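Local coordinates for protein type II secretion ATPase XpsE (Xanthomonas campestris, PDB 2D27) that belongs to the ATPase family that serves type II secretion in bacteria, represented here by its N-terminal domain, at residues G104-W109 with L124-P129. Numbering follows the deposited sequence.
Sequences GRLDLW and LATGLP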
ATOM      1  N   GLY A 104     -13.849  15.115  -1.851  1.00 60.08           N
ATOM      2  CA  GLY A 104     -14.272  13.740  -1.644  1.00 58.14           C
ATOM      3  C   GLY A 104     -13.088  12.761  -1.465  1.00 55.68           C
ATOM      4  O   GLY A 104     -13.236  11.712  -0.796  1.00 57.06           O
ATOM      5  N   ARG A 105     -11.923  13.105  -2.032  1.00 51.27           N
ATOM      6  CA  ARG A 105     -10.732  12.223  -2.069  1.00 47.59           C
ATOM      7  C   ARG A 105      -9.836  12.154  -0.841  1.00 43.66           C
ATOM      8  O   ARG A 105      -9.320  13.158  -0.351  1.00 40.53           O
ATOM      9  CB  ARG A 105      -9.764  12.672  -3.180  1.00 47.58           C
ATOM     10  CG  ARG A 105     -10.220  12.515  -4.544  1.00 48.90           C
ATOM     11  CD  ARG A 105      -9.482  11.449  -5.312  1.00 48.91           C
ATOM     12  NE  ARG A 105      -9.297  11.935  -6.664  1.00 49.40           N
ATOM     13  CZ  ARG A 105      -8.664  11.301  -7.643  1.00 45.64           C
ATOM     14  NH1 ARG A 105      -8.114  10.102  -7.493  1.00 42.48           N
ATOM     15  NH2 ARG A 105      -8.627  11.901  -8.806  1.00 45.54           N
ATOM     16  N   LEU A 106      -9.516  10.934  -0.471  1.00 41.18           N
ATOM     17  CA  LEU A 106      -8.503  10.660   0.525  1.00 39.88           C
ATOM     18  C   LEU A 106      -7.048  10.739  -0.012  1.00 38.93           C
ATOM     19  O   LEU A 106      -6.646   9.939  -0.852  1.00 38.60           O
ATOM     20  CB  LEU A 106      -8.783   9.286   1.066  1.00 39.43           C
ATOM     21  CG  LEU A 106      -8.022   8.951   2.310  1.00 39.97           C
ATOM     22  CD1 LEU A 106      -8.417   9.932   3.471  1.00 43.48           C
ATOM     23  CD2 LEU A 106      -8.271   7.528   2.627  1.00 37.89           C
ATOM     24  N   ASP A 107      -6.289  11.726   0.454  1.00 37.33           N
ATOM     25  CA  ASP A 107      -4.820  11.752   0.311  1.00 36.91           C
ATOM     26  C   ASP A 107      -4.091  10.662   1.077  1.00 34.63           C
ATOM     27  O   ASP A 107      -4.180  10.608   2.317  1.00 34.27           O
ATOM     28  CB  ASP A 107      -4.250  13.064   0.746  1.00 37.03           C
ATOM     29  CG  ASP A 107      -4.808  14.203  -0.070  1.00 41.48           C
ATOM     30  OD1 ASP A 107      -4.681  14.186  -1.335  1.00 40.58           O
ATOM     31  OD2 ASP A 107      -5.415  15.131   0.485  1.00 47.40           O
ATOM     32  N   LEU A 108      -3.385   9.789   0.331  1.00 30.56           N
ATOM     33  CA  LEU A 108      -2.672   8.663   0.950  1.00 30.12           C
ATOM     34  C   LEU A 108      -1.203   8.867   0.682  1.00 28.69           C
ATOM     35  O   LEU A 108      -0.788   9.001  -0.481  1.00 27.94           O
ATOM     36  CB  LEU A 108      -3.093   7.326   0.342  1.00 29.49           C
ATOM     37  CG  LEU A 108      -2.658   6.098   1.054  1.00 29.86           C
ATOM     38  CD1 LEU A 108      -3.340   5.978   2.471  1.00 28.89           C
ATOM     39  CD2 LEU A 108      -2.913   4.885   0.198  1.00 27.35           C
ATOM     40  N   TRP A 109      -0.432   8.893   1.765  1.00 28.00           N
ATOM     41  CA  TRP A 109       1.042   8.998   1.710  1.00 27.29           C
ATOM     42  C   TRP A 109       1.567   7.566   1.734  1.00 25.08           C
ATOM     43  O   TRP A 109       1.234   6.807   2.642  1.00 24.34           O
ATOM     44  CB  TRP A 109       1.545   9.728   2.961  1.00 27.80           C
ATOM     45  CG  TRP A 109       2.873  10.425   2.797  1.00 30.02           C
ATOM     46  CD1 TRP A 109       3.466  10.828   1.652  1.00 28.43           C
ATOM     47  CD2 TRP A 109       3.741  10.822   3.867  1.00 30.10           C
ATOM     48  NE1 TRP A 109       4.653  11.465   1.941  1.00 31.85           N
ATOM     49  CE2 TRP A 109       4.865  11.405   3.298  1.00 31.98           C
ATOM     50  CE3 TRP A 109       3.692  10.673   5.265  1.00 34.72           C
ATOM     51  CZ2 TRP A 109       5.928  11.915   4.077  1.00 36.66           C
ATOM     52  CZ3 TRP A 109       4.764  11.124   6.035  1.00 34.22           C
ATOM     53  CH2 TRP A 109       5.845  11.757   5.439  1.00 34.48           C
ATOM     54  N   LEU A 124     -10.938  -0.424  -0.587  1.00 39.40           N
ATOM     55  CA  LEU A 124     -11.997  -1.251  -0.103  1.00 41.63           C
ATOM     56  C   LEU A 124     -12.420  -0.954   1.346  1.00 43.51           C
ATOM     57  O   LEU A 124     -13.578  -0.736   1.615  1.00 44.67           O
ATOM     58  CB  LEU A 124     -11.547  -2.698  -0.187  1.00 41.19           C
ATOM     59  CG  LEU A 124     -12.584  -3.716   0.308  1.00 43.95           C
ATOM     60  CD1 LEU A 124     -13.987  -3.589  -0.420  1.00 44.00           C
ATOM     61  CD2 LEU A 124     -12.055  -5.125   0.195  1.00 43.72           C
ATOM     62  N   ALA A 125     -11.473  -0.916   2.270  1.00 45.64           N
ATOM     63  CA  ALA A 125     -11.769  -0.679   3.696  1.00 46.62           C
ATOM     64  C   ALA A 125     -12.388   0.704   3.932  1.00 47.30           C
ATOM     65  O   ALA A 125     -13.227   0.892   4.809  1.00 48.79           O
ATOM     66  CB  ALA A 125     -10.509  -0.831   4.518  1.00 46.32           C
ATOM     67  N   THR A 126     -12.002   1.646   3.093  1.00 46.86           N
ATOM     68  CA  THR A 126     -12.261   3.058   3.285  1.00 46.31           C
ATOM     69  C   THR A 126     -13.480   3.500   2.432  1.00 46.57           C
ATOM     70  O   THR A 126     -14.191   4.442   2.781  1.00 46.15           O
ATOM     71  CB  THR A 126     -10.905   3.767   2.924  1.00 46.44           C
ATOM     72  OG1 THR A 126     -10.498   4.708   3.921  1.00 48.75           O
ATOM     73  CG2 THR A 126     -10.921   4.509   1.667  1.00 44.08           C
ATOM     74  N   GLY A 127     -13.722   2.781   1.330  1.00 45.99           N
ATOM     75  CA  GLY A 127     -14.684   3.155   0.298  1.00 44.22           C
ATOM     76  C   GLY A 127     -14.514   4.554  -0.249  1.00 43.41           C
ATOM     77  O   GLY A 127     -15.444   5.091  -0.818  1.00 43.82           O
ATOM     78  N   LEU A 128     -13.356   5.187  -0.071  1.00 41.57           N
ATOM     79  CA  LEU A 128     -13.143   6.513  -0.646  1.00 40.71           C
ATOM     80  C   LEU A 128     -12.209   6.392  -1.843  1.00 39.58           C
ATOM     81  O   LEU A 128     -11.410   5.458  -1.890  1.00 39.23           O
ATOM     82  CB  LEU A 128     -12.520   7.418   0.402  1.00 41.41           C
ATOM     83  CG  LEU A 128     -13.315   7.628   1.711  1.00 42.48           C
ATOM     84  CD1 LEU A 128     -12.513   8.495   2.629  1.00 43.51           C
ATOM     85  CD2 LEU A 128     -14.672   8.280   1.446  1.00 42.15           C
ATOM     86  N   PRO A 129     -12.264   7.327  -2.770  1.00 37.48           N
ATOM     87  CA  PRO A 129     -11.293   7.361  -3.866  1.00 37.20           C
ATOM     88  C   PRO A 129     -10.007   7.989  -3.319  1.00 36.22           C
ATOM     89  O   PRO A 129     -10.072   8.850  -2.404  1.00 36.94           O
ATOM     90  CB  PRO A 129     -11.919   8.302  -4.886  1.00 36.39           C
ATOM     91  CG  PRO A 129     -12.707   9.275  -4.059  1.00 37.85           C
ATOM     92  CD  PRO A 129     -13.183   8.474  -2.835  1.00 38.66           C
TER
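Leu106 holds CG opposite its backbone N (chi1 -167°), which sends its branched end toward the exit of helix 116-126, where methyl CD2 lies 3.8 Å from Thr126 OG1 and also touches the CG2 methyl. Nearer the backbone, Leu106 CB meets Leu128 CD1 at 4.1 Å. Arg105 instead has CG beside its backbone N (chi1 -67°), and its bent chain brings CD to 4.0 Å from Pro129 CB, its CG and CD passing obliquely by the CB-CG side of the proline ring. The one hydrogen bond between 104-109 and 124-129 runs from Leu106 N to Pro129 O (2.9 Å) and opens the parallel pairing of 106-110 with 130-134. Arg105 CA adds a weaker CH...O approach to Pro129 O at 3.5 Å. Gly127, with positive phi, turns the chain out of the helix toward strand 130-134; this is the return leg of a beta-alpha-beta unit in the MshEN domain. The polar atoms find partners beyond the two segments: Arg105 NH1 bonds to Leu130 O and Thr126 OG1 to Glu82 O. Across the contact, therefore, the one polar link is backbone to backbone and begins the strand pairing, while the side chains contribute mainly van der Waals contact.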